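Local atomic coordinates of AT5g51070/K3K7_27 (Arabidopsis thaliana, PDB entry 5GKM), a protein that probably works as an ATP-driven chaperone of the Clp (Hsp100) family, the part present here being the all-helical N-terminal domain of ClpD. Residues E24-L28 / G29-V33; T58-K61 / A62-A65; Y117-P120 / E121-A124; G143-M146 / N147-T150. One frame throughout, in Å; residues are numbered along the deposited sequence.

How the interactions relate
All four contacts are local, each formed by one unbroken run of chain, so they follow in series and none nests in or crosses another. Interaction 1 ends helix 12-27 and leads towards helix 35-45. Interaction 2 is the first two turns of helix 59-71 and touches interaction 1 through the salt bridge from E24 to R63, with E24 OE1 2.8 Å from R63 NE. Interaction 3 starts helix 120-130, on the opposite side of the chain's centre from both. Interaction 4 starts helix 146-158 after the turn that ends helix 134-142; its nearest atoms lie about 5 Å from interaction 3. Together they fix helix ends across the Clp N-terminal domain.

Interaction 1 of 4, residues E24-L28 / G29-V33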
loop_
_atom_site.group_PDB
_atom_site.type_symbol
_atom_site.label_atom_id
_atom_site.label_comp_id
_atom_site.label_asym_id
_atom_site.label_seq_id
_atom_site.Cartn_x
_atom_site.Cartn_y
_atom_site.Cartn_z
ATOM N N GLU A 24 7.112 6.828 -4.060
ATOM C CA GLU A 24 6.125 6.884 -5.106
ATOM C C GLU A 24 5.256 8.127 -5.046
ATOM O O GLU A 24 4.933 8.691 -6.035
ATOM C CB GLU A 24 5.252 5.644 -5.135
ATOM C CG GLU A 24 6.024 4.384 -5.465
ATOM C CD GLU A 24 6.532 4.306 -6.894
ATOM O OE1 GLU A 24 5.855 4.661 -7.804
ATOM O OE2 GLU A 24 7.632 3.858 -7.068
ATOM N N ALA A 25 4.883 8.487 -3.835
ATOM C CA ALA A 25 4.090 9.669 -3.626
ATOM C C ALA A 25 4.878 10.896 -4.037
ATOM O O ALA A 25 4.364 11.742 -4.690
ATOM C CB ALA A 25 3.628 9.780 -2.170
ATOM N N LYS A 26 6.134 10.927 -3.651
ATOM C CA LYS A 26 6.962 12.074 -4.002
ATOM C C LYS A 26 7.081 12.203 -5.496
ATOM O O LYS A 26 6.983 13.262 -6.040
ATOM C CB LYS A 26 8.357 11.916 -3.409
ATOM C CG LYS A 26 9.228 13.144 -3.533
ATOM C CD LYS A 26 8.701 14.301 -2.720
ATOM C CE LYS A 26 9.441 15.618 -2.981
ATOM N NZ LYS A 26 8.668 16.807 -2.567
ATOM N N SER A 27 7.311 11.081 -6.138
ATOM C CA SER A 27 7.363 11.162 -7.682
ATOM C C SER A 27 6.147 11.813 -8.470
ATOM O O SER A 27 6.200 12.344 -9.511
ATOM C CB SER A 27 7.713 9.809 -8.266
ATOM O OG SER A 27 6.684 8.842 -8.044
ATOM N N LEU A 28 5.039 11.635 -7.762
ATOM C CA LEU A 28 3.768 12.115 -8.250
ATOM C C LEU A 28 3.535 13.556 -7.860
ATOM O O LEU A 28 2.518 14.097 -8.163
ATOM C CB LEU A 28 2.598 11.249 -7.826
ATOM C CG LEU A 28 2.614 9.880 -8.424
ATOM C CD1 LEU A 28 1.801 8.907 -7.594
ATOM C CD2 LEU A 28 2.173 9.866 -9.847
ATOM N N GLY A 29 4.496 14.137 -7.185
ATOM C CA GLY A 29 4.349 15.492 -6.727
ATOM C C GLY A 29 3.508 15.681 -5.479
ATOM O O GLY A 29 2.963 16.693 -5.267
ATOM N N LYS A 30 3.440 14.654 -4.648
ATOM C CA LYS A 30 2.683 14.716 -3.418
ATOM C C LYS A 30 3.529 14.964 -2.162
ATOM O O LYS A 30 4.687 14.805 -2.183
ATOM C CB LYS A 30 1.863 13.442 -3.248
ATOM C CG LYS A 30 1.182 12.961 -4.505
ATOM C CD LYS A 30 0.081 13.873 -4.957
ATOM C CE LYS A 30 -0.433 13.476 -6.317
ATOM N NZ LYS A 30 -1.598 14.243 -6.800
ATOM N N ASP A 31 2.894 15.404 -1.091
ATOM C CA ASP A 31 3.546 15.618 0.173
ATOM C C ASP A 31 2.986 14.809 1.353
ATOM O O ASP A 31 3.280 15.095 2.448
ATOM C CB ASP A 31 3.499 17.085 0.554
ATOM C CG ASP A 31 4.173 17.968 -0.461
ATOM O OD1 ASP A 31 5.362 17.788 -0.714
ATOM O OD2 ASP A 31 3.482 18.836 -0.985
ATOM N N MET A 32 2.169 13.833 1.031
ATOM C CA MET A 32 1.635 12.922 1.990
ATOM C C MET A 32 1.289 11.623 1.279
ATOM O O MET A 32 0.868 11.646 0.204
ATOM C CB MET A 32 0.399 13.538 2.589
ATOM C CG MET A 32 -0.282 12.635 3.535
ATOM S SD MET A 32 -1.563 13.482 4.432
ATOM C CE MET A 32 -0.566 13.876 5.827
ATOM N N VAL A 33 1.460 10.516 1.964
ATOM C CA VAL A 33 1.208 9.226 1.366
ATOM C C VAL A 33 -0.238 8.824 1.627
ATOM O O VAL A 33 -0.638 8.663 2.722
ATOM C CB VAL A 33 2.072 8.166 2.054
ATOM C CG1 VAL A 33 1.784 6.799 1.498
ATOM C CG2 VAL A 33 3.528 8.479 1.875
HETATM O O HOH W 1 6.448 16.226 -3.876
HETATM O O HOH W 2 0.670 16.144 -8.478
#
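A25 and K26 send their carbonyls forward to the amides of K30 and G29, and these two backbone bonds end helix 12-27 in a Schellman motif. K30 N donates to A25 O over 3.1 Å, while G29 N reaches K26 O at 2.9 Å, approaching from above the carbonyl plane. G29 has a positive phi of 79°, and with a side-chain carbon the residue would collide with the carbonyl oxygen of L28, so glycine suits the turn.

Apolar contact follows the reversal. The K30 chain bends at chi2 (-68°) and folds back beside the end of the helix, where K30 CG sits 4.0 Å from L28 CB. A25 presents a small methyl to the returning chain, and A25 CB meets V33 CG2 at 4.3 Å. H37 of helix 35-45 touches A25, L28 and K30, so the turn is packed against the next helix.

The charged groups meet through water and one long salt bridge. K26 NZ and D31 OD1 form that salt bridge at 3.9 Å, their side chains crossing obliquely. One water accepts from K26 NZ at 2.6 Å and donates to K30 O, bridging the last helical turn and the chain that leaves it. A second water donates to L28 O and is held only weakly by K30 NZ, whose strongest partner is D71 in a salt bridge.

The backbone bonds therefore set the turn, while K30 lays an apolar stem on its flank and both lysines send charged ends to water and carboxylates.

Interaction 2 of 4, residues T58-K61 / A62-A65; sequences TIDK and AREA
The backbone runs in regular i to i+4 bonds from the N-cap onward: A62 N to T58 O, E64 N to D60 O, A65 N to K61 O, and R63 N to I59 O at 2.8 Å, nearly straight along its carbonyl. R63 carries most of the side-chain contact. Its stem, extended from CG to NE, runs past I59, and I59 CG1 lies 3.4 Å above the guanidinium plane, over its centre. That branch gets there because CG1 stands anti to the backbone N (chi1 -171°). At the edge of the same group D60 OD1 meets R63 NH1 at 3.2 Å, a salt bridge whose hydrogen bond is weak, bent to 126°, with the carboxylate and guanidinium planes 57° apart.

These are the first two turns of helix 59-71 in the Clp N-terminal domain, and the stronger partner of R63 is E24 of helix 12-27, which takes NE in a salt bridge. An arginine suits the place, since its flat group can take an apolar branch over a face and carboxylates round its rim. K61 and E64 lie side by side, with K61 CD 4.1 Å from E64 OE1. A water donates to K61 O at 2.8 Å and weakly to E64 OE1. The small A62 lets L40 and I43 of helix 35-45 come close.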
loop_
_atom_site.group_PDB
_atom_site.type_symbol
_atom_site.label_atom_id
_atom_site.label_comp_id
_atom_site.label_asym_id
_atom_site.label_seq_id
_atom_site.Cartn_x
_atom_site.Cartn_y
_atom_site.Cartn_z
ATOM N N THR A 58 2.067 -4.850 -12.680
ATOM C CA THR A 58 3.421 -4.358 -12.600
ATOM C C THR A 58 3.413 -2.898 -12.257
ATOM O O THR A 58 2.464 -2.256 -12.486
ATOM C CB THR A 58 4.214 -4.479 -13.940
ATOM O OG1 THR A 58 3.525 -3.823 -14.984
ATOM C CG2 THR A 58 4.429 -5.882 -14.279
ATOM N N ILE A 59 4.528 -2.418 -11.730
ATOM C CA ILE A 59 4.622 -1.071 -11.232
ATOM C C ILE A 59 4.389 0.019 -12.289
ATOM O O ILE A 59 3.735 0.974 -12.014
ATOM C CB ILE A 59 5.923 -0.877 -10.426
ATOM C CG1 ILE A 59 5.939 0.459 -9.726
ATOM C CG2 ILE A 59 7.167 -1.063 -11.281
ATOM C CD1 ILE A 59 4.915 0.623 -8.650
ATOM N N ASP A 60 4.896 -0.169 -13.488
ATOM C CA ASP A 60 4.672 0.859 -14.476
ATOM C C ASP A 60 3.247 1.078 -14.855
ATOM O O ASP A 60 2.789 2.166 -14.983
ATOM C CB ASP A 60 5.571 0.629 -15.690
ATOM C CG ASP A 60 7.038 0.964 -15.385
ATOM O OD1 ASP A 60 7.347 2.012 -14.747
ATOM O OD2 ASP A 60 7.865 0.119 -15.723
ATOM N N LYS A 61 2.545 -0.006 -15.019
ATOM C CA LYS A 61 1.138 0.093 -15.285
ATOM C C LYS A 61 0.386 0.713 -14.133
ATOM O O LYS A 61 -0.429 1.521 -14.326
ATOM C CB LYS A 61 0.556 -1.281 -15.599
ATOM C CG LYS A 61 1.018 -1.869 -16.906
ATOM C CD LYS A 61 0.476 -1.099 -18.080
ATOM C CE LYS A 61 0.687 -1.885 -19.374
ATOM N NZ LYS A 61 2.096 -1.699 -19.808
ATOM N N ALA A 62 0.731 0.295 -12.932
ATOM C CA ALA A 62 0.093 0.857 -11.768
ATOM C C ALA A 62 0.346 2.352 -11.637
ATOM O O ALA A 62 -0.539 3.063 -11.391
ATOM C CB ALA A 62 0.495 0.107 -10.505
ATOM N N ARG A 63 1.548 2.786 -11.890
ATOM C CA ARG A 63 1.848 4.205 -11.861
ATOM C C ARG A 63 1.053 5.049 -12.882
ATOM O O ARG A 63 0.557 6.068 -12.547
ATOM C CB ARG A 63 3.332 4.429 -12.114
ATOM C CG ARG A 63 4.240 3.989 -11.012
ATOM C CD ARG A 63 5.686 4.210 -11.452
ATOM N NE ARG A 63 6.631 3.908 -10.406
ATOM C CZ ARG A 63 7.777 3.313 -10.610
ATOM N NH1 ARG A 63 8.112 3.006 -11.839
ATOM N NH2 ARG A 63 8.566 3.015 -9.610
ATOM N N GLU A 64 0.867 4.536 -14.077
ATOM C CA GLU A 64 0.038 5.214 -15.059
ATOM C C GLU A 64 -1.378 5.392 -14.612
ATOM O O GLU A 64 -1.972 6.405 -14.830
ATOM C CB GLU A 64 0.010 4.434 -16.356
ATOM C CG GLU A 64 1.320 4.428 -17.060
ATOM C CD GLU A 64 1.417 3.455 -18.213
ATOM O OE1 GLU A 64 0.386 2.950 -18.645
ATOM O OE2 GLU A 64 2.548 3.237 -18.667
ATOM N N ALA A 65 -1.900 4.360 -13.986
ATOM C CA ALA A 65 -3.228 4.415 -13.530
ATOM C C ALA A 65 -3.377 5.470 -12.487
ATOM O O ALA A 65 -4.318 6.184 -12.490
ATOM C CB ALA A 65 -3.643 3.064 -12.975
HETATM O O HOH W 3 -1.904 1.288 -16.699
#

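Interaction 3 of 4, residues Y117-P120 / E121-A124; sequences YIAP and EHIA
H122 reaches back from the first turn of helix 120-130 to take the amide of A119. The A119 N-H points at H122 ND1 over 2.9 Å with an angle of 171°, and the donor lies in the imidazole plane. ND1 is thus an acceptor, so any ring proton is on NE2 in the neutral form. With chi1 at -64° the ring stands beside the backbone N and lies back along the incoming chain; H122 CE1 comes 3.4 Å from Y117 O, which is itself bonded by S110 OG. The Y117 side chain runs across that of H122, Y117 CE1 coming 4.0 Å from H122 CE1.

A119 O, at the N-cap, receives two amides: I123 N at 3.3 Å, in the carbonyl plane, and H122 N, weakly. P120 O accepts from A124 N at 2.8 Å. P120 suits the first helical position, since it has no amide hydrogen for a bond that could find no acceptor there, and it packs on helices 12-27 and 35-45.

E121 bends at chi2 (80°), laying E121 OE1 3.4 Å from A119 CB beside the proline ring, while OE2 forms salt bridges with R156 and R13. I118 and I123 touch through CG2 and CG1.

In this buried helix start the amide ahead of the turn is satisfied by an imidazole nitrogen, and the glutamate's charge is balanced by two arginines, an arrangement that probably favours the neutral histidine and the ionised acid.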
loop_
_atom_site.group_PDB
_atom_site.type_symbol
_atom_site.label_atom_id
_atom_site.label_comp_id
_atom_site.label_asym_id
_atom_site.label_seq_id
_atom_site.Cartn_x
_atom_site.Cartn_y
_atom_site.Cartn_z
ATOM N N TYR A 117 4.871 -11.057 13.259
ATOM C CA TYR A 117 5.356 -10.010 12.392
ATOM C C TYR A 117 4.234 -9.414 11.574
ATOM O O TYR A 117 3.257 -10.015 11.427
ATOM C CB TYR A 117 6.416 -10.530 11.428
ATOM C CG TYR A 117 6.018 -11.746 10.597
ATOM C CD1 TYR A 117 5.263 -11.608 9.483
ATOM C CD2 TYR A 117 6.414 -13.033 10.945
ATOM C CE1 TYR A 117 4.878 -12.658 8.725
ATOM C CE2 TYR A 117 6.072 -14.098 10.180
ATOM C CZ TYR A 117 5.284 -13.920 9.077
ATOM O OH TYR A 117 4.927 -15.004 8.329
ATOM N N ILE A 118 4.446 -8.223 11.046
ATOM C CA ILE A 118 3.533 -7.616 10.096
ATOM C C ILE A 118 4.285 -7.583 8.774
ATOM O O ILE A 118 5.274 -6.947 8.650
ATOM C CB ILE A 118 3.141 -6.163 10.453
ATOM C CG1 ILE A 118 2.270 -6.080 11.685
ATOM C CG2 ILE A 118 2.326 -5.545 9.351
ATOM C CD1 ILE A 118 3.004 -6.051 12.975
ATOM N N ALA A 119 3.794 -8.352 7.840
ATOM C CA ALA A 119 4.344 -8.459 6.524
ATOM C C ALA A 119 3.591 -7.597 5.527
ATOM O O ALA A 119 2.589 -7.115 5.777
ATOM C CB ALA A 119 4.382 -9.904 6.061
ATOM N N PRO A 120 4.155 -7.492 4.328
ATOM C CA PRO A 120 3.449 -6.731 3.293
ATOM C C PRO A 120 2.033 -7.297 3.018
ATOM O O PRO A 120 1.150 -6.602 2.665
ATOM C CB PRO A 120 4.340 -6.929 2.054
ATOM C CG PRO A 120 5.678 -7.086 2.595
ATOM C CD PRO A 120 5.475 -7.914 3.830
ATOM N N GLU A 121 1.924 -8.599 3.185
ATOM C CA GLU A 121 0.672 -9.259 2.939
ATOM C C GLU A 121 -0.411 -8.812 3.929
ATOM O O GLU A 121 -1.508 -8.687 3.583
ATOM C CB GLU A 121 0.862 -10.752 2.927
ATOM C CG GLU A 121 1.634 -11.182 1.719
ATOM C CD GLU A 121 3.144 -11.001 1.817
ATOM O OE1 GLU A 121 3.721 -10.821 2.840
ATOM O OE2 GLU A 121 3.709 -11.107 0.786
ATOM N N HIS A 122 -0.026 -8.598 5.176
ATOM C CA HIS A 122 -0.930 -8.052 6.147
ATOM C C HIS A 122 -1.348 -6.649 5.790
ATOM O O HIS A 122 -2.442 -6.271 6.008
ATOM C CB HIS A 122 -0.314 -7.984 7.526
ATOM C CG HIS A 122 0.031 -9.328 8.122
ATOM N ND1 HIS A 122 1.273 -9.724 8.373
ATOM C CD2 HIS A 122 -0.778 -10.353 8.508
ATOM C CE1 HIS A 122 1.245 -10.930 8.900
ATOM N NE2 HIS A 122 -0.005 -11.315 8.970
ATOM N N ILE A 123 -0.397 -5.865 5.309
ATOM C CA ILE A 123 -0.693 -4.523 4.841
ATOM C C ILE A 123 -1.649 -4.541 3.659
ATOM O O ILE A 123 -2.506 -3.761 3.577
ATOM C CB ILE A 123 0.573 -3.685 4.483
ATOM C CG1 ILE A 123 1.490 -3.607 5.708
ATOM C CG2 ILE A 123 0.164 -2.322 3.929
ATOM C CD1 ILE A 123 2.865 -3.028 5.455
ATOM N N ALA A 124 -1.434 -5.473 2.756
ATOM C CA ALA A 124 -2.357 -5.590 1.639
ATOM C C ALA A 124 -3.784 -5.943 2.076
ATOM O O ALA A 124 -4.694 -5.417 1.578
ATOM C CB ALA A 124 -1.856 -6.610 0.621
#

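Interaction 4 of 4, residues G143-M146 / N147-T150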
loop_
_atom_site.group_PDB
_atom_site.type_symbol
_atom_site.label_atom_id
_atom_site.label_comp_id
_atom_site.label_asym_id
_atom_site.label_seq_id
_atom_site.Cartn_x
_atom_site.Cartn_y
_atom_site.Cartn_z
ATOM N N GLY A 143 -8.150 -3.493 -14.189
ATOM C CA GLY A 143 -8.886 -4.703 -14.488
ATOM C C GLY A 143 -8.694 -5.867 -13.535
ATOM O O GLY A 143 -8.891 -6.999 -13.882
ATOM N N ALA A 144 -8.347 -5.548 -12.299
ATOM C CA ALA A 144 -7.996 -6.555 -11.317
ATOM C C ALA A 144 -9.126 -6.720 -10.325
ATOM O O ALA A 144 -9.912 -5.856 -10.153
ATOM C CB ALA A 144 -6.718 -6.177 -10.598
ATOM N N ASN A 145 -9.166 -7.859 -9.673
ATOM C CA ASN A 145 -10.208 -8.115 -8.684
ATOM C C ASN A 145 -9.628 -8.084 -7.294
ATOM O O ASN A 145 -8.912 -8.913 -6.953
ATOM C CB ASN A 145 -10.779 -9.501 -8.967
ATOM C CG ASN A 145 -11.932 -9.895 -8.057
ATOM O OD1 ASN A 145 -11.963 -9.639 -6.901
ATOM N ND2 ASN A 145 -12.861 -10.582 -8.635
ATOM N N MET A 146 -10.034 -7.083 -6.534
ATOM C CA MET A 146 -9.451 -6.803 -5.275
ATOM C C MET A 146 -9.621 -7.949 -4.277
ATOM O O MET A 146 -8.752 -8.234 -3.562
ATOM C CB MET A 146 -10.031 -5.535 -4.693
ATOM C CG MET A 146 -9.387 -5.166 -3.395
ATOM S SD MET A 146 -9.623 -3.411 -3.044
ATOM C CE MET A 146 -11.236 -3.502 -2.393
ATOM N N ASN A 147 -10.765 -8.562 -4.258
ATOM C CA ASN A 147 -10.976 -9.662 -3.330
ATOM C C ASN A 147 -10.105 -10.883 -3.595
ATOM O O ASN A 147 -9.676 -11.529 -2.694
ATOM C CB ASN A 147 -12.448 -9.967 -3.202
ATOM C CG ASN A 147 -13.238 -8.783 -2.635
ATOM O OD1 ASN A 147 -12.742 -8.003 -1.846
ATOM N ND2 ASN A 147 -14.417 -8.648 -3.070
ATOM N N LEU A 148 -9.854 -11.149 -4.867
ATOM C CA LEU A 148 -8.905 -12.181 -5.247
ATOM C C LEU A 148 -7.479 -11.862 -4.803
ATOM O O LEU A 148 -6.761 -12.710 -4.452
ATOM C CB LEU A 148 -8.909 -12.481 -6.744
ATOM C CG LEU A 148 -10.061 -13.321 -7.270
ATOM C CD1 LEU A 148 -10.022 -13.426 -8.786
ATOM C CD2 LEU A 148 -9.995 -14.692 -6.642
ATOM N N LEU A 149 -7.111 -10.607 -4.901
ATOM C CA LEU A 149 -5.822 -10.200 -4.368
ATOM C C LEU A 149 -5.716 -10.343 -2.851
ATOM O O LEU A 149 -4.733 -10.757 -2.376
ATOM C CB LEU A 149 -5.451 -8.771 -4.785
ATOM C CG LEU A 149 -5.296 -8.453 -6.245
ATOM C CD1 LEU A 149 -4.871 -7.024 -6.442
ATOM C CD2 LEU A 149 -4.207 -9.275 -6.817
ATOM N N THR A 150 -6.777 -10.000 -2.138
ATOM C CA THR A 150 -6.760 -10.193 -0.703
ATOM C C THR A 150 -6.588 -11.672 -0.343
ATOM O O THR A 150 -5.860 -12.030 0.514
ATOM C CB THR A 150 -8.068 -9.703 -0.069
ATOM O OG1 THR A 150 -8.333 -8.380 -0.471
ATOM C CG2 THR A 150 -8.039 -9.804 1.479
#
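An asparagine N-cap opens helix 146-158, the last helix of the domain, just after a Schellman turn at G143 has ended helix 134-142. N145 turns its carboxamide back over the first turn because CG stands anti to the backbone N (chi1 -177°). There N145 OD1 accepts from L148 N at 3.3 Å; the N-H is fairly straight at 163°, but the donor lies above the plane of the carboxamide carbonyl. N145 OD1 is also 3.1 Å from N147 N. The backbone carries on the pattern, with L149 N bonding to N145 O at 3.2 Å and T150 N to M146 O at 3.0 Å.

L148 slants across N145, with L148 CG 4.0 Å from N145 CG and L148 CD1 equally near N145 CB, so the leucine lies against the amide that its own N-H binds. L149 faces inward instead, onto L139 and the loop residues L53 and S55. M146 and T150 both touch F128 of helix 120-130, and M146 also meets L139, its flexible chain suiting a place between two helices.

Asparagine serves here because its short side chain carries a carbonyl oxygen to an amide that has no earlier turn to bond to; the neutral acceptor gives the helix start a partner without adding a charge.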